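Local atomic coordinates of glycosyl transferase (Staphylococcus aureus, PDB entry 5U02), a protein that is a glycosyl transferase family protein with a helical linker domain and two C-terminal domains of the E-set, immunoglobulin-like class. Residues S79-D92 against F122-I134. Sequence-based numbering, arbitrary orientation.
Sequences SKLRPLLHYARAKD and FNEGEPYFEGIDI
Phe-129 reaches from strand 129-132 onto helix 82-89 and meets three of its side chains. Pro-83 lies flat over one face of the phenyl ring, its CA 4.0 Å from the centroid of the Phe-129 ring in a CH-pi contact. The rim of the same ring does different work. Its CZ points into the face of His-86, 3.5 Å from His-86 ND1, in an edge-to-face pair with planes at 70°. CG of His-86 stands anti to the backbone N (chi1 158°), which swings the imidazole out to meet that edge. The edge of Phe-129 also turns toward the face of Tyr-87 in a second, offset edge-to-face pair, with centroids 5.8 Å apart.

Behind this aromatic cluster the apolar contacts continue. Phe-122 CE2 sits 3.7 Å from Pro-83 CB, while its ring also packs on Val-99 of helix 93-105. Here the linker domain's helices meet the small antiparallel sheet of 110-114, 117-121 and 129-132, whose edge strand runs roughly antiparallel to helix 82-89. Gly-131 and Ile-132 form a G1 beta bulge opposite Leu-118, and Ile-132 CG2 rests 3.6 Å from Lys-80 CA.

Among the polar contacts, Ser-79 OG, just before the helix, accepts a nearly straight bond from Asp-133 N (2.9 Å, 175°). At the edge of the Phe-129 ring, beside Tyr-87, a water bonds to Tyr-87 OH and Pro-127 O. At the far end of the helix, Asp-92 OD2 and Glu-126 OE1 stand 4.1 Å apart, a proximity that might raise the proton affinity of either carboxylate; Asp-92 OD1 is bonded to Asn-95 N, capping the next helix.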
loop_
_atom_site.group_PDB
_atom_site.type_symbol
_atom_site.label_atom_id
_atom_site.label_comp_id
_atom_site.label_asym_id
_atom_site.label_seq_id
_atom_site.Cartn_x
_atom_site.Cartn_y
_atom_site.Cartn_z
ATOM N N SER A 79 18.616 1.555 -27.379
ATOM C CA SER A 79 17.781 2.747 -27.515
ATOM C C SER A 79 18.316 3.921 -26.701
ATOM O O SER A 79 18.224 5.075 -27.136
ATOM C CB SER A 79 16.342 2.427 -27.107
ATOM O OG SER A 79 16.288 1.849 -25.814
ATOM N N LYS A 80 18.881 3.653 -25.524
ATOM C CA LYS A 80 19.299 4.745 -24.653
ATOM C C LYS A 80 20.541 5.469 -25.157
ATOM O O LYS A 80 20.921 6.486 -24.566
ATOM C CB LYS A 80 19.522 4.220 -23.229
ATOM C CG LYS A 80 20.925 3.731 -22.917
ATOM C CD LYS A 80 20.917 2.823 -21.689
ATOM C CE LYS A 80 22.126 3.063 -20.797
ATOM N NZ LYS A 80 21.937 4.278 -19.950
ATOM N N LEU A 81 21.166 4.996 -26.235
ATOM C CA LEU A 81 22.343 5.652 -26.787
ATOM C C LEU A 81 22.016 6.662 -27.879
ATOM O O LEU A 81 22.861 7.513 -28.182
ATOM C CB LEU A 81 23.315 4.607 -27.340
ATOM C CG LEU A 81 23.951 3.711 -26.278
ATOM C CD1 LEU A 81 24.620 2.505 -26.915
ATOM C CD2 LEU A 81 24.943 4.507 -25.448
ATOM N N ARG A 82 20.825 6.586 -28.473
ATOM C CA ARG A 82 20.439 7.527 -29.523
ATOM C C ARG A 82 20.642 8.990 -29.145
ATOM O O ARG A 82 21.147 9.749 -29.992
ATOM C CB ARG A 82 18.979 7.272 -29.932
ATOM C CG ARG A 82 18.742 5.906 -30.553
ATOM C CD ARG A 82 17.274 5.493 -30.503
ATOM N NE ARG A 82 17.116 4.076 -30.831
ATOM C CZ ARG A 82 15.997 3.381 -30.657
ATOM N NH1 ARG A 82 14.922 3.968 -30.152
ATOM N NH2 ARG A 82 15.957 2.094 -30.984
ATOM N N PRO A 83 20.286 9.459 -27.943
ATOM C CA PRO A 83 20.603 10.856 -27.602
ATOM C C PRO A 83 22.096 11.148 -27.553
ATOM O O PRO A 83 22.513 12.234 -27.976
ATOM C CB PRO A 83 19.937 11.046 -26.232
ATOM C CG PRO A 83 18.862 10.007 -26.188
ATOM C CD PRO A 83 19.424 8.834 -26.923
ATOM N N LEU A 84 22.914 10.210 -27.072
ATOM C CA LEU A 84 24.342 10.482 -26.948
ATOM C C LEU A 84 25.039 10.456 -28.303
ATOM O O LEU A 84 25.994 11.205 -28.528
ATOM C CB LEU A 84 24.981 9.484 -25.986
ATOM C CG LEU A 84 24.371 9.499 -24.590
ATOM C CD1 LEU A 84 24.403 8.125 -23.928
ATOM C CD2 LEU A 84 25.070 10.536 -23.738
ATOM N N LEU A 85 24.587 9.596 -29.215
ATOM C CA LEU A 85 25.098 9.645 -30.583
ATOM C C LEU A 85 24.745 10.967 -31.248
ATOM O O LEU A 85 25.555 11.534 -31.990
ATOM C CB LEU A 85 24.547 8.480 -31.412
ATOM C CG LEU A 85 24.909 7.049 -31.019
ATOM C CD1 LEU A 85 24.129 6.044 -31.863
ATOM C CD2 LEU A 85 26.402 6.841 -31.173
ATOM N N HIS A 86 23.541 11.479 -30.983
ATOM C CA HIS A 86 23.096 12.716 -31.616
ATOM C C HIS A 86 23.894 13.913 -31.109
ATOM O O HIS A 86 24.430 14.695 -31.904
ATOM C CB HIS A 86 21.594 12.894 -31.374
ATOM C CG HIS A 86 21.114 14.307 -31.486
ATOM N ND1 HIS A 86 21.190 15.204 -30.443
ATOM C CD2 HIS A 86 20.540 14.975 -32.515
ATOM C CE1 HIS A 86 20.688 16.365 -30.826
ATOM N NE2 HIS A 86 20.287 16.253 -32.079
ATOM N N TYR A 87 24.001 14.068 -29.787
ATOM C CA TYR A 87 24.799 15.157 -29.237
ATOM C C TYR A 87 26.295 14.953 -29.441
ATOM O O TYR A 87 27.059 15.909 -29.269
ATOM C CB TYR A 87 24.504 15.343 -27.747
ATOM C CG TYR A 87 23.073 15.730 -27.456
ATOM C CD1 TYR A 87 22.534 16.907 -27.956
ATOM C CD2 TYR A 87 22.265 14.923 -26.670
ATOM C CE1 TYR A 87 21.224 17.260 -27.689
ATOM C CE2 TYR A 87 20.961 15.266 -26.399
ATOM C CZ TYR A 87 20.446 16.434 -26.909
ATOM O OH TYR A 87 19.146 16.765 -26.631
ATOM N N ALA A 88 26.732 13.741 -29.794
ATOM C CA ALA A 88 28.132 13.542 -30.155
ATOM C C ALA A 88 28.448 14.214 -31.484
ATOM O O ALA A 88 29.365 15.039 -31.567
ATOM C CB ALA A 88 28.458 12.050 -30.217
ATOM N N ARG A 89 27.695 13.874 -32.536
ATOM C CA ARG A 89 27.883 14.531 -33.827
ATOM C C ARG A 89 27.732 16.041 -33.698
ATOM O O ARG A 89 28.446 16.802 -34.361
ATOM C CB ARG A 89 26.888 13.989 -34.852
ATOM C CG ARG A 89 27.049 12.520 -35.184
ATOM C CD ARG A 89 26.089 12.112 -36.290
ATOM N NE ARG A 89 26.057 10.667 -36.482
ATOM C CZ ARG A 89 25.257 9.845 -35.810
ATOM N NH1 ARG A 89 25.293 8.539 -36.044
ATOM N NH2 ARG A 89 24.424 10.327 -34.899
ATOM N N ALA A 90 26.812 16.489 -32.849
ATOM C CA ALA A 90 26.609 17.911 -32.617
ATOM C C ALA A 90 27.635 18.507 -31.663
ATOM O O ALA A 90 27.612 19.724 -31.448
ATOM C CB ALA A 90 25.197 18.158 -32.077
ATOM N N LYS A 91 28.525 17.687 -31.109
ATOM C CA LYS A 91 29.546 18.113 -30.148
ATOM C C LYS A 91 28.956 19.066 -29.112
ATOM O O LYS A 91 29.454 20.163 -28.856
ATOM C CB LYS A 91 30.747 18.723 -30.863
ATOM C CG LYS A 91 31.132 17.961 -32.118
ATOM C CD LYS A 91 32.462 18.426 -32.671
ATOM C CE LYS A 91 33.022 17.411 -33.657
ATOM N NZ LYS A 91 34.510 17.357 -33.636
ATOM N N ASP A 92 27.869 18.600 -28.513
ATOM C CA ASP A 92 27.049 19.358 -27.575
ATOM C C ASP A 92 27.153 18.665 -26.222
ATOM O O ASP A 92 26.425 17.705 -25.952
ATOM C CB ASP A 92 25.609 19.409 -28.077
ATOM C CG ASP A 92 24.731 20.327 -27.263
ATOM O OD1 ASP A 92 25.114 20.704 -26.135
ATOM O OD2 ASP A 92 23.639 20.663 -27.761
ATOM N N PHE A 122 15.448 16.540 -23.292
ATOM C CA PHE A 122 16.396 16.745 -22.202
ATOM C C PHE A 122 16.548 18.213 -21.817
ATOM O O PHE A 122 16.883 18.513 -20.666
ATOM C CB PHE A 122 17.753 16.152 -22.574
ATOM C CG PHE A 122 17.770 14.647 -22.586
ATOM C CD1 PHE A 122 17.982 13.924 -21.419
ATOM C CD2 PHE A 122 17.559 13.956 -23.763
ATOM C CE1 PHE A 122 17.991 12.536 -21.438
ATOM C CE2 PHE A 122 17.569 12.577 -23.789
ATOM C CZ PHE A 122 17.784 11.863 -22.626
ATOM N N ASN A 123 16.310 19.134 -22.746
ATOM C CA ASN A 123 16.384 20.560 -22.454
ATOM C C ASN A 123 15.343 21.294 -23.284
ATOM O O ASN A 123 14.802 20.757 -24.253
ATOM C CB ASN A 123 17.789 21.125 -22.719
ATOM C CG ASN A 123 18.687 21.065 -21.490
ATOM O OD1 ASN A 123 18.576 21.896 -20.586
ATOM N ND2 ASN A 123 19.567 20.072 -21.445
ATOM N N GLU A 124 15.069 22.534 -22.889
ATOM C CA GLU A 124 14.044 23.322 -23.559
ATOM C C GLU A 124 14.437 23.596 -25.004
ATOM O O GLU A 124 15.553 24.042 -25.284
ATOM C CB GLU A 124 13.819 24.634 -22.809
ATOM C CG GLU A 124 12.621 25.439 -23.290
ATOM C CD GLU A 124 12.302 26.607 -22.377
ATOM O OE1 GLU A 124 13.234 27.364 -22.028
ATOM O OE2 GLU A 124 11.121 26.763 -22.001
ATOM N N GLY A 125 13.514 23.318 -25.927
ATOM C CA GLY A 125 13.737 23.541 -27.339
ATOM C C GLY A 125 14.367 22.384 -28.087
ATOM O O GLY A 125 14.363 22.393 -29.325
ATOM N N GLU A 126 14.906 21.393 -27.383
ATOM C CA GLU A 126 15.565 20.263 -28.014
ATOM C C GLU A 126 14.534 19.220 -28.447
ATOM O O GLU A 126 13.416 19.186 -27.924
ATOM C CB GLU A 126 16.576 19.659 -27.044
ATOM C CG GLU A 126 17.890 19.225 -27.673
ATOM C CD GLU A 126 18.796 20.381 -28.036
ATOM O OE1 GLU A 126 19.726 20.171 -28.843
ATOM O OE2 GLU A 126 18.587 21.494 -27.514
ATOM N N PRO A 127 14.872 18.372 -29.422
ATOM C CA PRO A 127 13.921 17.345 -29.870
ATOM C C PRO A 127 13.565 16.357 -28.768
ATOM O O PRO A 127 14.177 16.297 -27.700
ATOM C CB PRO A 127 14.665 16.646 -31.011
ATOM C CG PRO A 127 15.587 17.676 -31.535
ATOM C CD PRO A 127 16.014 18.489 -30.347
ATOM N N TYR A 128 12.537 15.563 -29.055
ATOM C CA TYR A 128 12.145 14.432 -28.226
ATOM C C TYR A 128 12.728 13.161 -28.832
ATOM O O TYR A 128 12.446 12.837 -29.992
ATOM C CB TYR A 128 10.622 14.314 -28.135
ATOM C CG TYR A 128 9.962 15.110 -27.029
ATOM C CD1 TYR A 128 9.699 16.466 -27.181
ATOM C CD2 TYR A 128 9.566 14.495 -25.846
ATOM C CE1 TYR A 128 9.079 17.191 -26.181
ATOM C CE2 TYR A 128 8.947 15.211 -24.840
ATOM C CZ TYR A 128 8.706 16.561 -25.013
ATOM O OH TYR A 128 8.089 17.280 -24.017
ATOM N N PHE A 129 13.541 12.451 -28.057
ATOM C CA PHE A 129 13.974 11.108 -28.416
ATOM C C PHE A 129 12.989 10.109 -27.824
ATOM O O PHE A 129 12.711 10.140 -26.621
ATOM C CB PHE A 129 15.393 10.836 -27.914
ATOM C CG PHE A 129 16.418 11.789 -28.457
ATOM C CD1 PHE A 129 16.704 12.972 -27.795
ATOM C CD2 PHE A 129 17.090 11.507 -29.636
ATOM C CE1 PHE A 129 17.644 13.855 -28.296
ATOM C CE2 PHE A 129 18.031 12.384 -30.140
ATOM C CZ PHE A 129 18.308 13.559 -29.468
ATOM N N GLU A 130 12.457 9.231 -28.667
ATOM C CA GLU A 130 11.311 8.413 -28.302
ATOM C C GLU A 130 11.686 6.936 -28.259
ATOM O O GLU A 130 12.539 6.470 -29.020
ATOM C CB GLU A 130 10.152 8.645 -29.286
ATOM C CG GLU A 130 10.020 10.105 -29.719
ATOM C CD GLU A 130 8.592 10.518 -30.030
ATOM O OE1 GLU A 130 8.373 11.151 -31.082
ATOM O OE2 GLU A 130 7.688 10.220 -29.224
ATOM N N GLY A 131 11.044 6.208 -27.345
ATOM C CA GLY A 131 11.186 4.765 -27.263
ATOM C C GLY A 131 12.438 4.271 -26.566
ATOM O O GLY A 131 13.094 3.344 -27.048
ATOM N N ILE A 132 12.769 4.860 -25.423
ATOM C CA ILE A 132 13.991 4.525 -24.699
ATOM C C ILE A 132 13.676 3.454 -23.662
ATOM O O ILE A 132 12.853 3.671 -22.766
ATOM C CB ILE A 132 14.598 5.773 -24.041
ATOM C CG1 ILE A 132 14.722 6.900 -25.069
ATOM C CG2 ILE A 132 15.946 5.448 -23.417
ATOM C CD1 ILE A 132 15.371 8.160 -24.536
ATOM N N ASP A 133 14.336 2.301 -23.779
ATOM C CA ASP A 133 14.116 1.193 -22.856
ATOM C C ASP A 133 14.494 1.591 -21.429
ATOM O O ASP A 133 15.287 2.508 -21.198
ATOM C CB ASP A 133 14.930 -0.032 -23.286
ATOM C CG ASP A 133 14.238 -0.851 -24.365
ATOM O OD1 ASP A 133 13.078 -0.543 -24.702
ATOM O OD2 ASP A 133 14.858 -1.810 -24.875
ATOM N N ILE A 134 13.915 0.884 -20.461
ATOM C CA ILE A 134 14.185 1.116 -19.047
ATOM C C ILE A 134 15.017 -0.051 -18.531
ATOM O O ILE A 134 14.539 -1.191 -18.468
ATOM C CB ILE A 134 12.899 1.279 -18.230
ATOM C CG1 ILE A 134 11.982 2.310 -18.883
ATOM C CG2 ILE A 134 13.235 1.689 -16.804
ATOM C CD1 ILE A 134 10.913 2.843 -17.943
HETATM O O HOH W 1 16.359 16.286 -25.569
#